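PDB 2NLV: XisI protein-like, which is of unknown function but, as a XisI-like protein, is probably related to the XisF-XisH-XisI system for site-specific recombination of nitrogen-fixation genes in cyanobacteria. Local coordinates for residues N40-M45 and F62-G67; K68-Q73 and D93-L98. One frame throughout, in Å; residues are numbered along the deposited sequence. Where two conformers were deposited one is given.

Contact 1: residues N40-M45 and F62-G67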
ATOM      1  N   ASN A  40      -6.706  -3.228   8.352  1.00  7.13           N
ATOM      2  CA  ASN A  40      -5.445  -3.231   9.089  1.00  6.77           C
ATOM      3  C   ASN A  40      -4.228  -3.402   8.197  1.00  6.59           C
ATOM      4  O   ASN A  40      -3.398  -4.302   8.391  1.00  7.02           O
ATOM      5  CB  ASN A  40      -5.472  -4.301  10.194  1.00  7.36           C
ATOM      6  CG  ASN A  40      -6.341  -3.886  11.327  1.00  8.85           C
ATOM      7  OD1 ASN A  40      -6.118  -2.849  11.946  1.00  9.36           O
ATOM      8  ND2 ASN A  40      -7.296  -4.722  11.655  1.00 10.34           N
ATOM      9  N   HIS A  41      -4.134  -2.508   7.210  1.00  6.35           N
ATOM     10  CA  HIS A  41      -2.977  -2.411   6.357  1.00  6.70           C
ATOM     11  C   HIS A  41      -2.448  -1.003   6.424  1.00  6.66           C
ATOM     12  O   HIS A  41      -3.187  -0.048   6.185  1.00  7.82           O
ATOM     13  CB  HIS A  41      -3.335  -2.767   4.890  1.00  7.56           C
ATOM     14  CG  HIS A  41      -4.003  -4.090   4.702  1.00  7.78           C
ATOM     15  ND1 HIS A  41      -3.416  -5.289   5.034  1.00  8.88           N
ATOM     16  CD2 HIS A  41      -5.211  -4.401   4.164  1.00  7.50           C
ATOM     17  CE1 HIS A  41      -4.239  -6.276   4.691  1.00  9.02           C
ATOM     18  NE2 HIS A  41      -5.330  -5.766   4.151  1.00  9.59           N
ATOM     19  N   TYR A  42      -1.124  -0.872   6.642  1.00  6.41           N
ATOM     20  CA  TYR A  42      -0.549   0.420   6.929  1.00  6.41           C
ATOM     21  C   TYR A  42       0.783   0.568   6.216  1.00  7.09           C
ATOM     22  O   TYR A  42       1.704  -0.210   6.511  1.00  8.85           O
ATOM     23  CB  TYR A  42      -0.369   0.593   8.448  1.00  7.68           C
ATOM     24  CG  TYR A  42      -1.653   0.333   9.265  1.00  7.12           C
ATOM     25  CD1 TYR A  42      -2.625   1.321   9.415  1.00  8.07           C
ATOM     26  CD2 TYR A  42      -1.913  -0.919   9.834  1.00  9.08           C
ATOM     27  CE1 TYR A  42      -3.776   1.051  10.158  1.00  9.09           C
ATOM     28  CE2 TYR A  42      -3.035  -1.168  10.563  1.00  7.20           C
ATOM     29  CZ  TYR A  42      -3.951  -0.181  10.690  1.00  7.40           C
ATOM     30  OH  TYR A  42      -5.140  -0.396  11.411  1.00  8.81           O
ATOM     31  N   GLN A  43       0.921   1.553   5.339  0.50  7.22           N
ATOM     32  CA  GLN A  43       2.128   1.747   4.542  0.50  8.14           C
ATOM     33  C   GLN A  43       2.625   3.192   4.579  0.50  6.76           C
ATOM     34  O   GLN A  43       1.837   4.132   4.687  0.50  7.96           O
ATOM     35  CB  GLN A  43       1.900   1.393   3.049  0.50 10.82           C
ATOM     36  CG  GLN A  43       1.418  -0.012   2.774  0.50  9.80           C
ATOM     37  CD  GLN A  43       1.358  -0.355   1.276  0.50  7.76           C
ATOM     38  OE1 GLN A  43       0.945  -1.467   0.908  0.50 11.77           O
ATOM     39  NE2 GLN A  43       1.790   0.568   0.419  0.50  6.92           N
ATOM     40  N   TRP A  44       3.927   3.353   4.416  1.00  6.62           N
ATOM     41  CA  TRP A  44       4.535   4.599   3.998  1.00  6.97           C
ATOM     42  C   TRP A  44       5.198   4.356   2.664  1.00  7.17           C
ATOM     43  O   TRP A  44       6.069   3.519   2.544  1.00  7.88           O
ATOM     44  CB  TRP A  44       5.533   5.084   4.993  1.00  9.68           C
ATOM     45  CG  TRP A  44       6.433   6.204   4.390  1.00 13.35           C
ATOM     46  CD1 TRP A  44       6.114   7.077   3.367  1.00 13.95           C
ATOM     47  CD2 TRP A  44       7.749   6.478   4.744  1.00 19.54           C
ATOM     48  NE1 TRP A  44       7.193   7.878   3.074  1.00 18.76           N
ATOM     49  CE2 TRP A  44       8.208   7.536   3.933  1.00  8.83           C
ATOM     50  CE3 TRP A  44       8.583   5.959   5.687  1.00 12.86           C
ATOM     51  CZ2 TRP A  44       9.509   8.052   4.038  1.00 16.51           C
ATOM     52  CZ3 TRP A  44       9.907   6.501   5.786  1.00 18.27           C
ATOM     53  CH2 TRP A  44      10.329   7.484   4.977  1.00 12.97           C
HETATM   54  N   MSE A  45       4.719   5.043   1.651  1.00  8.62           N
HETATM   55  CA  MSE A  45       5.285   4.985   0.281  1.00  8.66           C
HETATM   56  C   MSE A  45       5.832   6.296  -0.217  1.00  9.60           C
HETATM   57  O   MSE A  45       5.447   7.400   0.244  1.00 12.62           O
HETATM   58  CB  MSE A  45       4.261   4.541  -0.770  1.00 10.34           C
HETATM   59  CG  MSE A  45       3.701   3.146  -0.611  1.00  8.92           C
HETATM   60 SE   MSE A  45       2.860   2.612  -2.241  0.75 14.38          SE
HETATM   61  CE  MSE A  45       4.477   2.419  -3.298  1.00 13.89           C
ATOM     62  N   PHE A  62       3.267  -2.290   7.610  1.00  7.19           N
ATOM     63  CA  PHE A  62       2.755  -3.130   8.703  1.00  7.15           C
ATOM     64  C   PHE A  62       1.346  -3.580   8.421  1.00  7.50           C
ATOM     65  O   PHE A  62       0.527  -2.755   7.998  1.00  8.11           O
ATOM     66  CB  PHE A  62       2.699  -2.348   9.985  1.00  9.39           C
ATOM     67  CG  PHE A  62       4.006  -1.943  10.531  1.00 10.33           C
ATOM     68  CD1 PHE A  62       4.781  -2.848  11.239  1.00 13.47           C
ATOM     69  CD2 PHE A  62       4.375  -0.610  10.493  1.00 11.88           C
ATOM     70  CE1 PHE A  62       5.994  -2.418  11.846  1.00 14.71           C
ATOM     71  CE2 PHE A  62       5.573  -0.190  11.094  1.00 16.10           C
ATOM     72  CZ  PHE A  62       6.331  -1.112  11.746  1.00 10.81           C
ATOM     73  N   ASP A  63       1.038  -4.833   8.692  1.00  6.60           N
ATOM     74  CA  ASP A  63      -0.350  -5.297   8.802  1.00  7.36           C
ATOM     75  C   ASP A  63      -0.643  -5.645  10.247  1.00  7.42           C
ATOM     76  O   ASP A  63       0.264  -5.892  11.007  1.00  8.05           O
ATOM     77  CB  ASP A  63      -0.599  -6.492   7.935  1.00  7.93           C
ATOM     78  CG  ASP A  63      -0.327  -6.205   6.456  1.00  9.17           C
ATOM     79  OD1 ASP A  63      -0.862  -5.185   5.952  1.00  8.68           O
ATOM     80  OD2 ASP A  63       0.380  -7.016   5.842  1.00 10.20           O
ATOM     81  N   ILE A  64      -1.914  -5.709  10.608  1.00  7.63           N
ATOM     82  CA  ILE A  64      -2.328  -6.343  11.854  1.00  7.28           C
ATOM     83  C   ILE A  64      -3.269  -7.454  11.477  1.00  8.23           C
ATOM     84  O   ILE A  64      -4.287  -7.221  10.847  1.00  8.85           O
ATOM     85  CB  ILE A  64      -2.935  -5.351  12.894  1.00  7.84           C
ATOM     86  CG1 ILE A  64      -2.016  -4.176  13.157  1.00  9.35           C
ATOM     87  CG2 ILE A  64      -3.194  -6.108  14.190  1.00  8.89           C
ATOM     88  CD1 ILE A  64      -2.643  -3.018  13.918  1.00 10.43           C
ATOM     89  N   LYS A  65      -2.841  -8.677  11.764  1.00  8.92           N
ATOM     90  CA  LYS A  65      -3.509  -9.924  11.331  1.00 10.23           C
ATOM     91  C   LYS A  65      -3.704 -10.787  12.533  1.00 10.07           C
ATOM     92  O   LYS A  65      -2.772 -11.100  13.226  1.00 10.66           O
ATOM     93  CB  LYS A  65      -2.682 -10.682  10.296  1.00 11.43           C
ATOM     94  CG  LYS A  65      -2.399  -9.931   9.002  1.00 12.47           C
ATOM     95  CD  LYS A  65      -1.309 -10.589   8.153  1.00 13.28           C
ATOM     96  CE  LYS A  65      -1.786 -11.900   7.527  1.00 21.41           C
ATOM     97  NZ  LYS A  65      -0.660 -12.757   7.044  1.00 23.81           N
ATOM     98  N   ASP A  66      -4.964 -11.096  12.823  1.00 12.86           N
ATOM     99  CA  ASP A  66      -5.347 -11.864  13.997  1.00 15.87           C
ATOM    100  C   ASP A  66      -4.739 -11.276  15.240  1.00 17.32           C
ATOM    101  O   ASP A  66      -4.241 -11.961  16.118  1.00 18.43           O
ATOM    102  CB  ASP A  66      -4.984 -13.341  13.802  1.00 16.08           C
ATOM    103  CG  ASP A  66      -5.640 -13.934  12.570  1.00 28.92           C
ATOM    104  OD1 ASP A  66      -6.856 -13.704  12.372  1.00 33.61           O
ATOM    105  OD2 ASP A  66      -4.939 -14.595  11.776  1.00 39.33           O
ATOM    106  N   GLY A  67      -4.706  -9.947  15.262  1.00 15.39           N
ATOM    107  CA  GLY A  67      -4.205  -9.234  16.419  1.00 13.87           C
ATOM    108  C   GLY A  67      -2.684  -9.131  16.576  1.00 13.47           C
ATOM    109  O   GLY A  67      -2.249  -8.557  17.543  1.00 15.43           O
TER
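Two imidazole nitrogens grip Asp63 OD1: His41 ND1 across the strands, at 2.7 Å, and His61 NE2 from farther back on strand 53-65. The setting is an antiparallel ladder in the central sheet, where His41 and Asp63 stand opposite as a non-hydrogen-bonded pair and share a face; side chains, not backbones, make the bond. The oxygen lies in the plane of the His41 ring, yet the ring stands 84° from the carboxylate plane and its N-H arrives from above that plane. Asp63 OD2 is held by Gln72 and by Gln32 of the second subunit, so this buried acid is well satisfied; its charge would tend to favour protonated imidazoles.

Next along, Tyr42 and Phe62 make the hydrogen-bonded pair, with two backbone bonds of 2.8 Å, from Tyr42 N to Phe62 O and from Phe62 N to Tyr42 O. Their aromatic rings suit the opposite face, packed against helix 2-21. Asn40, at positive phi in a G1 bulge with His41, holds Ile64 N on its backbone O at 3.0 Å. Tyr42 CE2 lies 3.9 Å from Ile64 CD1, while Tyr42 OH donates to Asn40 OD1 at 2.7 Å, on a lone pair in the carbonyl plane.

Contact 2: residues K68-Q73 and D93-L98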
ATOM      1  N   LYS A  68      -1.917  -9.631  15.604  0.50  9.93           N
ATOM      2  CA  LYS A  68      -0.451  -9.538  15.591  0.50  9.52           C
ATOM      3  C   LYS A  68       0.036  -8.564  14.528  0.50  6.69           C
ATOM      4  O   LYS A  68      -0.522  -8.507  13.415  0.50  7.50           O
ATOM      5  CB  LYS A  68       0.180 -10.910  15.335  0.50  8.86           C
ATOM      6  CG  LYS A  68      -0.135 -11.908  16.463  0.50  6.31           C
ATOM      7  CD  LYS A  68       0.687 -13.188  16.369  0.50  9.49           C
ATOM      8  CE  LYS A  68       0.288 -14.086  17.491  0.50 12.93           C
ATOM      9  NZ  LYS A  68       0.967 -15.376  17.410  0.50 18.32           N
ATOM     10  N   ILE A  69       1.077  -7.805  14.889  1.00  7.44           N
ATOM     11  CA  ILE A  69       1.647  -6.848  13.956  1.00  7.80           C
ATOM     12  C   ILE A  69       2.663  -7.523  13.043  1.00  6.88           C
ATOM     13  O   ILE A  69       3.635  -8.124  13.530  1.00  8.36           O
ATOM     14  CB  ILE A  69       2.327  -5.692  14.654  1.00  7.76           C
ATOM     15  CG1 ILE A  69       1.379  -4.963  15.610  1.00  9.14           C
ATOM     16  CG2 ILE A  69       2.940  -4.725  13.612  1.00  8.38           C
ATOM     17  CD1 ILE A  69       2.074  -3.936  16.505  1.00  8.91           C
ATOM     18  N   TRP A  70       2.378  -7.560  11.756  1.00  6.49           N
ATOM     19  CA  TRP A  70       3.307  -8.122  10.755  1.00  6.54           C
ATOM     20  C   TRP A  70       4.119  -7.030  10.112  1.00  6.99           C
ATOM     21  O   TRP A  70       3.557  -6.117   9.505  1.00  7.49           O
ATOM     22  CB  TRP A  70       2.527  -8.864   9.683  1.00  7.02           C
ATOM     23  CG  TRP A  70       1.975 -10.180  10.078  1.00  6.71           C
ATOM     24  CD1 TRP A  70       1.150 -10.452  11.149  1.00  6.74           C
ATOM     25  CD2 TRP A  70       2.195 -11.393   9.414  1.00  7.01           C
ATOM     26  NE1 TRP A  70       0.875 -11.809  11.189  1.00  8.87           N
ATOM     27  CE2 TRP A  70       1.490 -12.401  10.123  1.00  8.25           C
ATOM     28  CE3 TRP A  70       2.903 -11.758   8.256  1.00  8.16           C
ATOM     29  CZ2 TRP A  70       1.473 -13.723   9.704  1.00  9.01           C
ATOM     30  CZ3 TRP A  70       2.856 -13.079   7.855  1.00  9.61           C
ATOM     31  CH2 TRP A  70       2.172 -14.035   8.588  1.00  9.00           C
ATOM     32  N   LEU A  71       5.422  -7.102  10.250  1.00  6.84           N
ATOM     33  CA  LEU A  71       6.369  -6.232   9.488  1.00  6.80           C
ATOM     34  C   LEU A  71       6.596  -6.854   8.128  1.00  6.33           C
ATOM     35  O   LEU A  71       7.171  -7.954   8.024  1.00  6.60           O
ATOM     36  CB  LEU A  71       7.656  -6.034  10.236  1.00  7.20           C
ATOM     37  CG  LEU A  71       8.707  -5.170   9.517  1.00  8.02           C
ATOM     38  CD1 LEU A  71       8.221  -3.717   9.233  1.00  9.10           C
ATOM     39  CD2 LEU A  71      10.038  -5.136  10.263  1.00  8.23           C
ATOM     40  N   GLN A  72       6.133  -6.207   7.070  1.00  6.00           N
ATOM     41  CA  GLN A  72       6.181  -6.764   5.737  1.00  7.65           C
ATOM     42  C   GLN A  72       7.231  -6.196   4.838  1.00  6.66           C
ATOM     43  O   GLN A  72       7.605  -6.818   3.865  1.00  7.88           O
ATOM     44  CB  GLN A  72       4.825  -6.617   5.021  1.00  7.84           C
ATOM     45  CG  GLN A  72       3.619  -7.214   5.803  1.00  7.41           C
ATOM     46  CD  GLN A  72       3.426  -8.691   5.626  1.00  8.42           C
ATOM     47  OE1 GLN A  72       4.368  -9.426   5.380  1.00  8.04           O
ATOM     48  NE2 GLN A  72       2.174  -9.148   5.804  1.00  8.40           N
ATOM     49  N   GLN A  73       7.704  -4.997   5.146  1.00  7.13           N
ATOM     50  CA  GLN A  73       8.706  -4.322   4.321  1.00  6.63           C
ATOM     51  C   GLN A  73       9.389  -3.306   5.201  1.00  8.35           C
ATOM     52  O   GLN A  73       8.747  -2.632   6.012  1.00  6.47           O
ATOM     53  CB  GLN A  73       8.003  -3.609   3.162  1.00  8.79           C
ATOM     54  CG  GLN A  73       8.827  -2.660   2.286  1.00 12.39           C
ATOM     55  CD  GLN A  73       9.352  -3.339   1.123  1.00 16.36           C
ATOM     56  OE1 GLN A  73       9.727  -4.503   1.176  1.00 17.57           O
ATOM     57  NE2 GLN A  73       9.398  -2.596   0.015  1.00 13.88           N
ATOM     58  N   ASP A  93       4.074 -10.921  19.603  1.00  9.80           N
ATOM     59  CA  ASP A  93       2.993 -10.362  18.817  1.00  9.49           C
ATOM     60  C   ASP A  93       3.473  -9.569  17.603  1.00  8.52           C
ATOM     61  O   ASP A  93       2.678  -8.862  16.979  1.00  8.35           O
ATOM     62  CB  ASP A  93       2.078  -9.455  19.625  1.00 10.26           C
ATOM     63  CG  ASP A  93       1.116 -10.209  20.516  1.00 12.42           C
ATOM     64  OD1 ASP A  93       1.096 -11.455  20.458  1.00 13.74           O
ATOM     65  OD2 ASP A  93       0.354  -9.559  21.264  1.00 11.92           O
ATOM     66  N   ILE A  94       4.749  -9.723  17.278  1.00  7.82           N
ATOM     67  CA  ILE A  94       5.324  -9.200  16.031  1.00  8.46           C
ATOM     68  C   ILE A  94       5.718 -10.366  15.138  1.00  7.17           C
ATOM     69  O   ILE A  94       6.344 -11.309  15.619  1.00  7.92           O
ATOM     70  CB  ILE A  94       6.512  -8.295  16.353  1.00  8.00           C
ATOM     71  CG1 ILE A  94       6.005  -7.076  17.105  1.00 10.22           C
ATOM     72  CG2 ILE A  94       7.149  -7.809  15.051  1.00  9.43           C
ATOM     73  CD1 ILE A  94       7.127  -6.320  17.841  1.00 10.25           C
ATOM     74  N   VAL A  95       5.304 -10.349  13.894  1.00  7.20           N
ATOM     75  CA  VAL A  95       5.681 -11.370  12.931  1.00  6.73           C
ATOM     76  C   VAL A  95       6.531 -10.743  11.874  1.00  6.24           C
ATOM     77  O   VAL A  95       6.094  -9.737  11.244  1.00  6.77           O
ATOM     78  CB  VAL A  95       4.454 -12.093  12.341  1.00  7.10           C
ATOM     79  CG1 VAL A  95       4.878 -13.200  11.309  1.00  8.82           C
ATOM     80  CG2 VAL A  95       3.556 -12.709  13.454  1.00  8.24           C
ATOM     81  N   LEU A  96       7.714 -11.293  11.602  1.00  5.97           N
ATOM     82  CA  LEU A  96       8.559 -10.792  10.542  1.00  6.39           C
ATOM     83  C   LEU A  96       8.146 -11.363   9.204  1.00  6.70           C
ATOM     84  O   LEU A  96       8.692 -12.352   8.728  1.00  7.71           O
ATOM     85  CB  LEU A  96      10.014 -11.070  10.870  1.00  7.05           C
ATOM     86  CG  LEU A  96      10.546 -10.413  12.140  1.00  7.30           C
ATOM     87  CD1 LEU A  96      12.064 -10.720  12.248  1.00  9.68           C
ATOM     88  CD2 LEU A  96      10.325  -8.907  12.129  1.00  8.74           C
ATOM     89  N   GLY A  97       7.114 -10.784   8.618  1.00  7.75           N
ATOM     90  CA  GLY A  97       6.599 -11.201   7.316  1.00  6.76           C
ATOM     91  C   GLY A  97       7.643 -11.064   6.230  1.00  9.00           C
ATOM     92  O   GLY A  97       7.665 -11.858   5.285  1.00  8.40           O
ATOM     93  N   LEU A  98       8.596 -10.149   6.398  1.00  8.44           N
ATOM     94  CA  LEU A  98       9.690  -9.970   5.485  1.00  8.09           C
ATOM     95  C   LEU A  98      10.814 -11.016   5.625  1.00  8.65           C
ATOM     96  O   LEU A  98      11.791 -10.942   4.860  1.00  9.97           O
ATOM     97  CB  LEU A  98      10.209  -8.521   5.547  1.00  8.30           C
ATOM     98  CG  LEU A  98      11.026  -8.103   6.748  1.00 11.76           C
ATOM     99  CD1 LEU A  98      11.224  -6.559   6.627  1.00 11.03           C
ATOM    100  CD2 LEU A  98      10.588  -8.525   8.168  1.00 15.62           C
TER
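Backbone hydrogen bonds set the parallel register of K68-Q73 and D93-L98. Ile69 uses both its polar backbone atoms: its N donates to Asp93 O at 2.8 Å, and its O accepts from Val95 N at 2.8 Å. Val95 O then takes the N-H of Leu71, nearly along the C=O axis. Beyond it the chain of Leu96 folds into an inverse gamma turn, and Leu71 O is met by Leu98 N at 3.1 Å.

The outstanding side-chain interaction is a CH-pi contact. Val95 CG1, anti to its backbone N (chi1 -180°), sits 3.6 Å from the centroid of the six-membered ring of Trp70, only 7° off the normal. The second methyl, CG2, lies over the same indole near the pyrrole side, so the branched valine meets the flat ring with both arms.

Apolar packing continues where the chain turns. Leu98 CD2 reaches Leu71 CD2 at 4.0 Å, the two leucines crossing obliquely. Ile69 and Ile94 share the face that looks onto helix 80-86, where beta-branched residues suit both strand and core. Gly97 fits because a side chain there would run into Gln72 OE1, which already lies 3.4 Å from Gly97 CA. That amide is held from its other end, Gln72 NE2 bonding to Asp63 OD2 on the neighbouring strand.

Polar groups mark the borders. The extended Lys68 chain carries NZ to the carbonyls of Val111 and Ala112, leaving it 5.0 Å from Asp93 OD1, while Asp93 OD2 bonds to Tyr8.

Strand 68-74, helix 80-86 and strand 94-96 form a beta-alpha-beta unit, and this parallel pairing is the one such a crossover creates, within a sheet otherwise antiparallel.

Strands 53-65 and 68-74 are neighbours in one mixed sheet, so contact 1 and contact 2 lie side by side, their centres about 9 Å apart. The turn at Asp66 and Gly67 leads directly from one to the other. Asp63 joins them twice: its OD2 is 2.8 Å from Gln72 NE2, and its O is 2.8 Å from Trp70 N. On the face toward helix 2-21, Phe62 CD1 packs 3.5 Å from Ile69 CG2, while on the other face Lys65 NZ makes a cation-pi contact, 3.5 Å from Trp70 CH2. Both contacts border the subunit interface: Asp63 OD2 meets Gln32 of the second subunit, and the backbone O of Gln72 meets Arg54 of the second subunit.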